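Long-range contacts in purine nucleoside phosphorylase (Thermus thermophilus, PDB 1ODK), which probably catalyses the phosphate-dependent cleavage of purine nucleosides into free base and pentose 1-phosphate: residues 149-159 / 173-183; 82-93 / 194-205. All coordinates share one frame; numbering follows the deposited sequence.

Interaction 1: 149-159 / 173-183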
loop_
_atom_site.group_PDB
_atom_site.type_symbol
_atom_site.label_atom_id
_atom_site.label_comp_id
_atom_site.label_asym_id
_atom_site.label_seq_id
_atom_site.Cartn_x
_atom_site.Cartn_y
_atom_site.Cartn_z
ATOM N N ARG B 149 9.486 -32.497 -3.501
ATOM C CA ARG B 149 8.398 -31.943 -2.708
ATOM C C ARG B 149 7.479 -31.199 -3.673
ATOM O O ARG B 149 7.892 -30.810 -4.767
ATOM C CB ARG B 149 8.936 -30.972 -1.645
ATOM C CG ARG B 149 9.794 -31.614 -0.554
ATOM C CD ARG B 149 8.985 -32.593 0.285
ATOM N NE ARG B 149 7.826 -31.948 0.898
ATOM C CZ ARG B 149 7.893 -31.085 1.908
ATOM N NH1 ARG B 149 9.068 -30.764 2.437
ATOM N NH2 ARG B 149 6.784 -30.522 2.372
ATOM N N VAL B 150 6.228 -31.016 -3.269
ATOM C CA VAL B 150 5.260 -30.312 -4.091
ATOM C C VAL B 150 4.655 -29.196 -3.241
ATOM O O VAL B 150 4.093 -29.444 -2.172
ATOM C CB VAL B 150 4.146 -31.267 -4.577
ATOM C CG1 VAL B 150 3.164 -30.524 -5.470
ATOM C CG2 VAL B 150 4.766 -32.440 -5.333
ATOM N N GLY B 151 4.790 -27.960 -3.705
ATOM C CA GLY B 151 4.248 -26.857 -2.938
ATOM C C GLY B 151 4.639 -25.477 -3.419
ATOM O O GLY B 151 5.004 -25.272 -4.578
ATOM N N LEU B 152 4.568 -24.525 -2.498
ATOM C CA LEU B 152 4.870 -23.136 -2.805
ATOM C C LEU B 152 6.330 -22.740 -2.798
ATOM O O LEU B 152 7.133 -23.254 -2.017
ATOM C CB LEU B 152 4.161 -22.212 -1.811
ATOM C CG LEU B 152 2.641 -22.105 -1.818
ATOM C CD1 LEU B 152 2.211 -21.229 -0.642
ATOM C CD2 LEU B 152 2.169 -21.518 -3.148
ATOM N N VAL B 153 6.653 -21.804 -3.684
ATOM C CA VAL B 153 7.979 -21.216 -3.730
ATOM C C VAL B 153 7.632 -19.738 -3.645
ATOM O O VAL B 153 6.462 -19.365 -3.750
ATOM C CB VAL B 153 8.748 -21.494 -5.064
ATOM C CG1 VAL B 153 9.048 -22.981 -5.196
ATOM C CG2 VAL B 153 7.953 -20.982 -6.264
ATOM N N ALA B 154 8.629 -18.898 -3.420
ATOM C CA ALA B 154 8.396 -17.464 -3.372
ATOM C C ALA B 154 9.339 -16.863 -4.402
ATOM O O ALA B 154 10.534 -17.161 -4.392
ATOM C CB ALA B 154 8.709 -16.911 -1.973
ATOM N N SER B 155 8.795 -16.053 -5.307
ATOM C CA SER B 155 9.597 -15.391 -6.331
ATOM C C SER B 155 9.925 -13.990 -5.807
ATOM O O SER B 155 9.030 -13.160 -5.621
ATOM C CB SER B 155 8.811 -15.286 -7.646
ATOM O OG SER B 155 8.421 -16.563 -8.127
ATOM N N GLU B 156 11.206 -13.728 -5.572
ATOM C CA GLU B 156 11.627 -12.432 -5.045
ATOM C C GLU B 156 12.502 -11.654 -6.020
ATOM O O GLU B 156 12.990 -12.207 -7.010
ATOM C CB GLU B 156 12.394 -12.638 -3.742
ATOM C CG GLU B 156 13.633 -13.482 -3.927
ATOM C CD GLU B 156 14.442 -13.609 -2.664
ATOM O OE1 GLU B 156 15.432 -14.365 -2.674
ATOM O OE2 GLU B 156 14.087 -12.948 -1.666
ATOM N N ASP B 157 12.707 -10.375 -5.715
ATOM C CA ASP B 157 13.520 -9.472 -6.533
ATOM C C ASP B 157 14.917 -9.239 -5.964
ATOM O O ASP B 157 15.894 -9.188 -6.711
ATOM C CB ASP B 157 12.835 -8.104 -6.663
ATOM C CG ASP B 157 11.757 -8.077 -7.728
ATOM O OD1 ASP B 157 10.981 -7.098 -7.752
ATOM O OD2 ASP B 157 11.688 -9.019 -8.545
ATOM N N ALA B 158 15.004 -9.084 -4.644
ATOM C CA ALA B 158 16.282 -8.809 -3.980
ATOM C C ALA B 158 16.928 -10.018 -3.307
ATOM O O ALA B 158 16.765 -10.246 -2.107
ATOM C CB ALA B 158 16.104 -7.676 -2.964
ATOM N N PHE B 159 17.679 -10.774 -4.104
ATOM C CA PHE B 159 18.388 -11.972 -3.663
ATOM C C PHE B 159 19.120 -11.773 -2.332
ATOM O O PHE B 159 19.027 -12.601 -1.427
ATOM C CB PHE B 159 19.400 -12.364 -4.750
ATOM C CG PHE B 159 20.116 -13.662 -4.494
ATOM C CD1 PHE B 159 19.553 -14.874 -4.886
ATOM C CD2 PHE B 159 21.361 -13.674 -3.873
ATOM C CE1 PHE B 159 20.224 -16.080 -4.665
ATOM C CE2 PHE B 159 22.040 -14.878 -3.645
ATOM C CZ PHE B 159 21.473 -16.079 -4.041
ATOM N N TYR B 173 4.395 -20.199 6.439
ATOM C CA TYR B 173 3.229 -19.929 5.609
ATOM C C TYR B 173 3.209 -20.831 4.373
ATOM O O TYR B 173 2.465 -20.585 3.425
ATOM C CB TYR B 173 3.199 -18.453 5.206
ATOM C CG TYR B 173 2.852 -17.555 6.368
ATOM C CD1 TYR B 173 1.542 -17.127 6.578
ATOM C CD2 TYR B 173 3.822 -17.189 7.302
ATOM C CE1 TYR B 173 1.203 -16.361 7.691
ATOM C CE2 TYR B 173 3.494 -16.425 8.424
ATOM C CZ TYR B 173 2.182 -16.016 8.611
ATOM O OH TYR B 173 1.850 -15.279 9.725
ATOM N N GLY B 174 4.037 -21.874 4.394
ATOM C CA GLY B 174 4.068 -22.820 3.291
ATOM C C GLY B 174 5.149 -22.675 2.234
ATOM O O GLY B 174 5.249 -23.526 1.344
ATOM N N VAL B 175 5.960 -21.621 2.310
ATOM C CA VAL B 175 7.016 -21.432 1.319
ATOM C C VAL B 175 8.131 -22.446 1.531
ATOM O O VAL B 175 8.729 -22.518 2.603
ATOM C CB VAL B 175 7.612 -20.009 1.382
ATOM C CG1 VAL B 175 8.774 -19.879 0.377
ATOM C CG2 VAL B 175 6.529 -18.985 1.078
ATOM N N LEU B 176 8.412 -23.229 0.501
ATOM C CA LEU B 176 9.450 -24.248 0.591
ATOM C C LEU B 176 10.827 -23.696 0.268
ATOM O O LEU B 176 11.816 -24.097 0.874
ATOM C CB LEU B 176 9.139 -25.391 -0.369
ATOM C CG LEU B 176 7.806 -26.109 -0.174
ATOM C CD1 LEU B 176 7.621 -27.138 -1.277
ATOM C CD2 LEU B 176 7.776 -26.772 1.198
ATOM N N ALA B 177 10.886 -22.782 -0.694
ATOM C CA ALA B 177 12.154 -22.204 -1.116
ATOM C C ALA B 177 11.919 -20.904 -1.874
ATOM O O ALA B 177 10.783 -20.579 -2.228
ATOM C CB ALA B 177 12.900 -23.202 -2.009
ATOM N N PHE B 178 13.003 -20.173 -2.119
ATOM C CA PHE B 178 12.954 -18.909 -2.840
ATOM C C PHE B 178 13.673 -19.003 -4.180
ATOM O O PHE B 178 14.732 -19.614 -4.289
ATOM C CB PHE B 178 13.627 -17.788 -2.034
ATOM C CG PHE B 178 12.854 -17.348 -0.832
ATOM C CD1 PHE B 178 12.746 -18.172 0.283
ATOM C CD2 PHE B 178 12.227 -16.107 -0.817
ATOM C CE1 PHE B 178 12.019 -17.768 1.402
ATOM C CE2 PHE B 178 11.498 -15.691 0.297
ATOM C CZ PHE B 178 11.394 -16.525 1.407
ATOM N N GLU B 179 13.085 -18.396 -5.202
ATOM C CA GLU B 179 13.702 -18.354 -6.521
ATOM C C GLU B 179 13.335 -16.981 -7.087
ATOM O O GLU B 179 12.828 -16.139 -6.340
ATOM C CB GLU B 179 13.238 -19.528 -7.399
ATOM C CG GLU B 179 11.755 -19.786 -7.423
ATOM C CD GLU B 179 11.038 -18.874 -8.380
ATOM O OE1 GLU B 179 11.288 -18.982 -9.599
ATOM O OE2 GLU B 179 10.233 -18.050 -7.911
ATOM N N MET B 180 13.568 -16.725 -8.367
ATOM C CA MET B 180 13.297 -15.379 -8.874
ATOM C C MET B 180 12.621 -15.278 -10.237
ATOM O O MET B 180 12.827 -14.293 -10.950
ATOM C CB MET B 180 14.624 -14.603 -8.924
ATOM C CG MET B 180 15.386 -14.560 -7.594
ATOM S SD MET B 180 17.067 -13.877 -7.745
ATOM C CE MET B 180 16.675 -12.169 -8.132
ATOM N N GLU B 181 11.806 -16.257 -10.609
ATOM C CA GLU B 181 11.186 -16.199 -11.929
ATOM C C GLU B 181 9.765 -16.740 -12.051
ATOM O O GLU B 181 8.974 -16.250 -12.860
ATOM C CB GLU B 181 12.070 -16.948 -12.937
ATOM C CG GLU B 181 13.435 -16.317 -13.212
ATOM C CD GLU B 181 14.489 -16.622 -12.157
ATOM O OE1 GLU B 181 15.568 -15.999 -12.225
ATOM O OE2 GLU B 181 14.257 -17.478 -11.270
ATOM N N ALA B 182 9.448 -17.750 -11.251
ATOM C CA ALA B 182 8.151 -18.416 -11.311
ATOM C C ALA B 182 6.882 -17.569 -11.342
ATOM O O ALA B 182 6.017 -17.783 -12.191
ATOM C CB ALA B 182 8.054 -19.442 -10.181
ATOM N N SER B 183 6.748 -16.624 -10.417
ATOM C CA SER B 183 5.545 -15.799 -10.374
ATOM C C SER B 183 5.187 -15.158 -11.723
ATOM O O SER B 183 4.037 -15.241 -12.167
ATOM C CB SER B 183 5.697 -14.711 -9.305
ATOM O OG SER B 183 6.746 -13.826 -9.644
HETATM O O HOH W 1 4.029 -25.581 0.218
#
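Strand 152-156 and strand 175-179 form a buried parallel pair, joined by the bonds L176 N to L152 O and A154 N to A177 O, in the mixed sheet of a nucleoside phosphorylase fold. They are the two strands of a beta-alpha-beta unit whose connecting helix is 164-171. G174, at positive phi, completes the Schellman motif that ends this helix, and a water bridges its O to L152 N.

The pairing has an extra residue at its start. In a regular parallel pair one residue would serve both L152 O, with its N, and A154 N, with its O; here L176 gives the N and A177 the O. From there the register is regular: E179 N bonds A154 O at 2.9 Å, and E156 N bonds E179 O.

L176 lays its CD1 on the CA of G151 (3.8 Å), where the chain turns its corner. On the next part of the pair, A154 CB sits over one face of the F178 ring, 4.1 Å from its centroid, offset toward the rim. V175 CG1 also touches this methyl.

E179 curls back on itself, with chi2 at 82°, and its carboxylate returns to the beginning of helix 182-192. OE1 takes A182 N on its syn lone pair at 2.8 Å and E181 N from above the carboxylate plane. R87 makes a salt bridge to the same oxygen. S155 OG also approaches E179 OE2, too closely in the model for that bond to carry weight; it accepts S183 N at 2.8 Å. The hydroxyl thus ties strand 152-156 to the first turn of helix 182-192.

The F159 ring makes an edge-to-face (T-shaped) contact with H5 of a second subunit. It also makes an oblique Met-aromatic contact, with M180 SD 3.9 Å from F159 CD1.

Interaction 2: 82-93 / 194-205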
loop_
_atom_site.group_PDB
_atom_site.type_symbol
_atom_site.label_atom_id
_atom_site.label_comp_id
_atom_site.label_asym_id
_atom_site.label_seq_id
_atom_site.Cartn_x
_atom_site.Cartn_y
_atom_site.Cartn_z
ATOM N N ALA B 82 5.780 -20.276 -28.722
ATOM C CA ALA B 82 5.870 -21.163 -27.564
ATOM C C ALA B 82 4.472 -21.354 -26.979
ATOM O O ALA B 82 3.713 -20.392 -26.843
ATOM C CB ALA B 82 6.821 -20.576 -26.511
ATOM N N ARG B 83 4.138 -22.596 -26.638
ATOM C CA ARG B 83 2.824 -22.929 -26.091
ATOM C C ARG B 83 2.898 -23.615 -24.731
ATOM O O ARG B 83 1.987 -23.490 -23.913
ATOM C CB ARG B 83 2.072 -23.826 -27.078
ATOM C CG ARG B 83 1.772 -23.132 -28.394
ATOM C CD ARG B 83 0.726 -22.041 -28.201
ATOM N NE ARG B 83 0.884 -20.939 -29.146
ATOM C CZ ARG B 83 0.931 -21.073 -30.469
ATOM N NH1 ARG B 83 0.831 -22.274 -31.025
ATOM N NH2 ARG B 83 1.087 -20.000 -31.238
ATOM N N VAL B 84 3.982 -24.350 -24.507
ATOM C CA VAL B 84 4.207 -25.052 -23.250
ATOM C C VAL B 84 5.593 -24.636 -22.760
ATOM O O VAL B 84 6.600 -24.952 -23.390
ATOM C CB VAL B 84 4.155 -26.584 -23.453
ATOM C CG1 VAL B 84 4.406 -27.294 -22.138
ATOM C CG2 VAL B 84 2.793 -26.985 -24.020
ATOM N N LEU B 85 5.641 -23.921 -21.639
ATOM C CA LEU B 85 6.915 -23.445 -21.113
ATOM C C LEU B 85 7.158 -23.891 -19.683
ATOM O O LEU B 85 6.387 -23.562 -18.777
ATOM C CB LEU B 85 6.980 -21.914 -21.191
ATOM C CG LEU B 85 6.705 -21.301 -22.567
ATOM C CD1 LEU B 85 5.204 -21.244 -22.798
ATOM C CD2 LEU B 85 7.285 -19.897 -22.647
ATOM N N VAL B 86 8.244 -24.630 -19.483
ATOM C CA VAL B 86 8.576 -25.130 -18.159
ATOM C C VAL B 86 9.896 -24.582 -17.642
ATOM O O VAL B 86 10.962 -24.842 -18.208
ATOM C CB VAL B 86 8.626 -26.682 -18.148
ATOM C CG1 VAL B 86 9.062 -27.194 -16.774
ATOM C CG2 VAL B 86 7.252 -27.242 -18.508
ATOM N N ARG B 87 9.819 -23.803 -16.570
ATOM C CA ARG B 87 11.020 -23.260 -15.964
ATOM C C ARG B 87 11.753 -24.376 -15.232
ATOM O O ARG B 87 11.140 -25.196 -14.549
ATOM C CB ARG B 87 10.682 -22.143 -14.963
ATOM C CG ARG B 87 11.851 -21.778 -14.032
ATOM C CD ARG B 87 11.580 -20.509 -13.228
ATOM N NE ARG B 87 12.383 -20.443 -12.003
ATOM C CZ ARG B 87 13.710 -20.368 -11.968
ATOM N NH1 ARG B 87 14.412 -20.342 -13.097
ATOM N NH2 ARG B 87 14.336 -20.334 -10.798
ATOM N N VAL B 88 13.066 -24.421 -15.411
ATOM C CA VAL B 88 13.901 -25.389 -14.720
ATOM C C VAL B 88 15.012 -24.543 -14.127
ATOM O O VAL B 88 15.744 -23.864 -14.848
ATOM C CB VAL B 88 14.498 -26.460 -15.671
ATOM C CG1 VAL B 88 13.399 -27.409 -16.133
ATOM C CG2 VAL B 88 15.175 -25.798 -16.870
ATOM N N GLY B 89 15.121 -24.551 -12.807
ATOM C CA GLY B 89 16.151 -23.744 -12.189
ATOM C C GLY B 89 16.515 -24.198 -10.799
ATOM O O GLY B 89 16.170 -25.306 -10.381
ATOM N N THR B 90 17.217 -23.326 -10.087
ATOM C CA THR B 90 17.658 -23.603 -8.732
ATOM C C THR B 90 16.878 -22.753 -7.742
ATOM O O THR B 90 16.275 -21.744 -8.112
ATOM C CB THR B 90 19.144 -23.294 -8.577
ATOM O OG1 THR B 90 19.397 -21.973 -9.068
ATOM C CG2 THR B 90 19.980 -24.298 -9.364
ATOM N N ALA B 91 16.891 -23.167 -6.482
ATOM C CA ALA B 91 16.177 -22.440 -5.443
ATOM C C ALA B 91 16.866 -22.606 -4.098
ATOM O O ALA B 91 17.533 -23.612 -3.848
ATOM C CB ALA B 91 14.733 -22.932 -5.358
ATOM N N GLY B 92 16.708 -21.597 -3.245
ATOM C CA GLY B 92 17.295 -21.635 -1.921
ATOM C C GLY B 92 16.236 -22.077 -0.932
ATOM O O GLY B 92 15.202 -21.422 -0.787
ATOM N N ALA B 93 16.483 -23.198 -0.263
ATOM C CA ALA B 93 15.528 -23.732 0.698
ATOM C C ALA B 93 15.240 -22.745 1.825
ATOM O O ALA B 93 16.154 -22.132 2.377
ATOM C CB ALA B 93 16.044 -25.044 1.275
ATOM N N VAL B 194 -1.150 -19.535 -22.412
ATOM C CA VAL B 194 -0.235 -20.630 -22.703
ATOM C C VAL B 194 -0.060 -21.458 -21.433
ATOM O O VAL B 194 -0.408 -21.009 -20.344
ATOM C CB VAL B 194 1.145 -20.125 -23.218
ATOM C CG1 VAL B 194 0.996 -19.547 -24.618
ATOM C CG2 VAL B 194 1.722 -19.074 -22.277
ATOM N N ARG B 195 0.468 -22.666 -21.576
ATOM C CA ARG B 195 0.649 -23.557 -20.438
ATOM C C ARG B 195 2.049 -23.478 -19.865
ATOM O O ARG B 195 3.029 -23.711 -20.574
ATOM C CB ARG B 195 0.338 -24.988 -20.864
ATOM C CG ARG B 195 -1.072 -25.152 -21.401
ATOM C CD ARG B 195 -1.360 -26.588 -21.814
ATOM N NE ARG B 195 -2.789 -26.795 -22.023
ATOM C CZ ARG B 195 -3.346 -27.972 -22.293
ATOM N NH1 ARG B 195 -2.588 -29.058 -22.392
ATOM N NH2 ARG B 195 -4.660 -28.062 -22.456
ATOM N N THR B 196 2.135 -23.160 -18.576
ATOM C CA THR B 196 3.421 -23.036 -17.906
ATOM C C THR B 196 3.561 -23.949 -16.698
ATOM O O THR B 196 2.593 -24.526 -16.210
ATOM C CB THR B 196 3.666 -21.580 -17.438
ATOM O OG1 THR B 196 2.695 -21.226 -16.445
ATOM C CG2 THR B 196 3.540 -20.615 -18.613
ATOM N N GLY B 197 4.791 -24.064 -16.219
ATOM C CA GLY B 197 5.074 -24.890 -15.068
ATOM C C GLY B 197 6.486 -24.603 -14.612
ATOM O O GLY B 197 7.253 -23.938 -15.314
ATOM N N ALA B 198 6.834 -25.090 -13.429
ATOM C CA ALA B 198 8.169 -24.882 -12.904
ATOM C C ALA B 198 8.589 -25.997 -11.965
ATOM O O ALA B 198 7.821 -26.434 -11.107
ATOM C CB ALA B 198 8.249 -23.531 -12.176
ATOM N N ILE B 199 9.812 -26.473 -12.154
ATOM C CA ILE B 199 10.370 -27.486 -11.283
ATOM C C ILE B 199 11.741 -26.932 -10.912
ATOM O O ILE B 199 12.442 -26.366 -11.756
ATOM C CB ILE B 199 10.482 -28.855 -11.980
ATOM C CG1 ILE B 199 11.090 -29.869 -11.007
ATOM C CG2 ILE B 199 11.287 -28.736 -13.265
ATOM C CD1 ILE B 199 11.037 -31.297 -11.505
ATOM N N LEU B 200 12.109 -27.058 -9.644
ATOM C CA LEU B 200 13.382 -26.525 -9.188
ATOM C C LEU B 200 14.209 -27.548 -8.435
ATOM O O LEU B 200 13.683 -28.511 -7.888
ATOM C CB LEU B 200 13.149 -25.328 -8.258
ATOM C CG LEU B 200 12.275 -24.176 -8.761
ATOM C CD1 LEU B 200 11.999 -23.214 -7.619
ATOM C CD2 LEU B 200 12.973 -23.458 -9.920
ATOM N N ALA B 201 15.513 -27.313 -8.410
ATOM C CA ALA B 201 16.437 -28.163 -7.678
ATOM C C ALA B 201 17.010 -27.270 -6.581
ATOM O O ALA B 201 17.494 -26.175 -6.863
ATOM C CB ALA B 201 17.551 -28.652 -8.598
ATOM N N VAL B 202 16.932 -27.718 -5.330
ATOM C CA VAL B 202 17.469 -26.939 -4.220
ATOM C C VAL B 202 18.993 -26.885 -4.339
ATOM O O VAL B 202 19.658 -27.919 -4.372
ATOM C CB VAL B 202 17.088 -27.568 -2.860
ATOM C CG1 VAL B 202 17.709 -26.769 -1.722
ATOM C CG2 VAL B 202 15.581 -27.607 -2.714
ATOM N N SER B 203 19.540 -25.677 -4.409
ATOM C CA SER B 203 20.983 -25.505 -4.541
ATOM C C SER B 203 21.650 -25.035 -3.255
ATOM O O SER B 203 22.878 -24.989 -3.167
ATOM C CB SER B 203 21.287 -24.501 -5.651
ATOM O OG SER B 203 20.689 -23.249 -5.363
ATOM N N ASN B 204 20.843 -24.687 -2.258
ATOM C CA ASN B 204 21.377 -24.199 -0.994
ATOM C C ASN B 204 20.247 -23.819 -0.051
ATOM O O ASN B 204 19.073 -23.940 -0.390
ATOM C CB ASN B 204 22.220 -22.946 -1.231
ATOM C CG ASN B 204 21.396 -21.798 -1.790
ATOM O OD1 ASN B 204 20.959 -21.832 -2.943
ATOM N ND2 ASN B 204 21.161 -20.782 -0.968
ATOM N N ARG B 205 20.626 -23.345 1.131
ATOM C CA ARG B 205 19.678 -22.887 2.137
ATOM C C ARG B 205 19.899 -21.388 2.292
ATOM O O ARG B 205 21.037 -20.919 2.259
ATOM C CB ARG B 205 19.925 -23.598 3.468
ATOM C CG ARG B 205 19.410 -25.026 3.485
ATOM C CD ARG B 205 20.306 -25.936 4.299
ATOM N NE ARG B 205 19.790 -27.300 4.344
ATOM C CZ ARG B 205 20.544 -28.372 4.559
ATOM N NH1 ARG B 205 21.851 -28.236 4.744
ATOM N NH2 ARG B 205 19.992 -29.580 4.592
#
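L200 is the main bump between strands 84-93 and 195-205, and R87 and A91 form the hollow it fills. Its two methyls part: CD2 lies over a face of the R87 guanidinium, 3.5 Å from R87 NH2, while CD1 presses on A91 CB at 3.6 Å. R87 gets there on an extended chain, with CG anti to the backbone N (chi1 165°). The guanidinium passes over G89, where any CB would strike R87 NH1. E181 OE2 takes R87 NH2 in a salt bridge.

The other face is smoother. V88 CG1 meets I199 CG2 at 3.8 Å, and V86 stands beside G197, a glycine with no side chain to meet it. Helix 214-233 covers V86, V88 and I199, while helix 182-192 packs on R87, T196 and A198.

Near the C-terminal ends the fit changes. V202 CG1 rests on A93 CB, and S203 CB touches T90 CG2 at 3.9 Å. S203 is an extra residue in the pairing: its N bonds A91 O, but A93 N goes on to N204 O at 2.7 Å. The N204 amide turns back over G92, with OD1 3.8 Å from G92 CA, and OD1 accepts S203 OG at 2.8 Å. With an alanine here, the S203 hydroxyl would probably lose this acceptor and be left to turn, and G92 would lose its cover.

Long parallel neighbours with helices packed on both faces are typical of the central sheet of the phosphorylase superfamily.

In the fold
Strand 84-93 is the first of the four segments along the chain. The chain then runs through strands 103-106 and 108-112 and two helices to strands 148-150 and 152-156. Interaction 1 closes a short loop there, around helix 164-171. Helix 182-192 follows and leads straight into strand 195-205, which returns to strand 84-93 and closes the much longer loop of interaction 2. The short loop therefore lies wholly within the long one. The two contacts also meet in space, because strand 175-179 runs antiparallel beside strand 84-93. F178 N probably bonds G92 O, and E179 CG packs on L200 CD1. Together they join the beta-alpha-beta unit to the middle of the sheet.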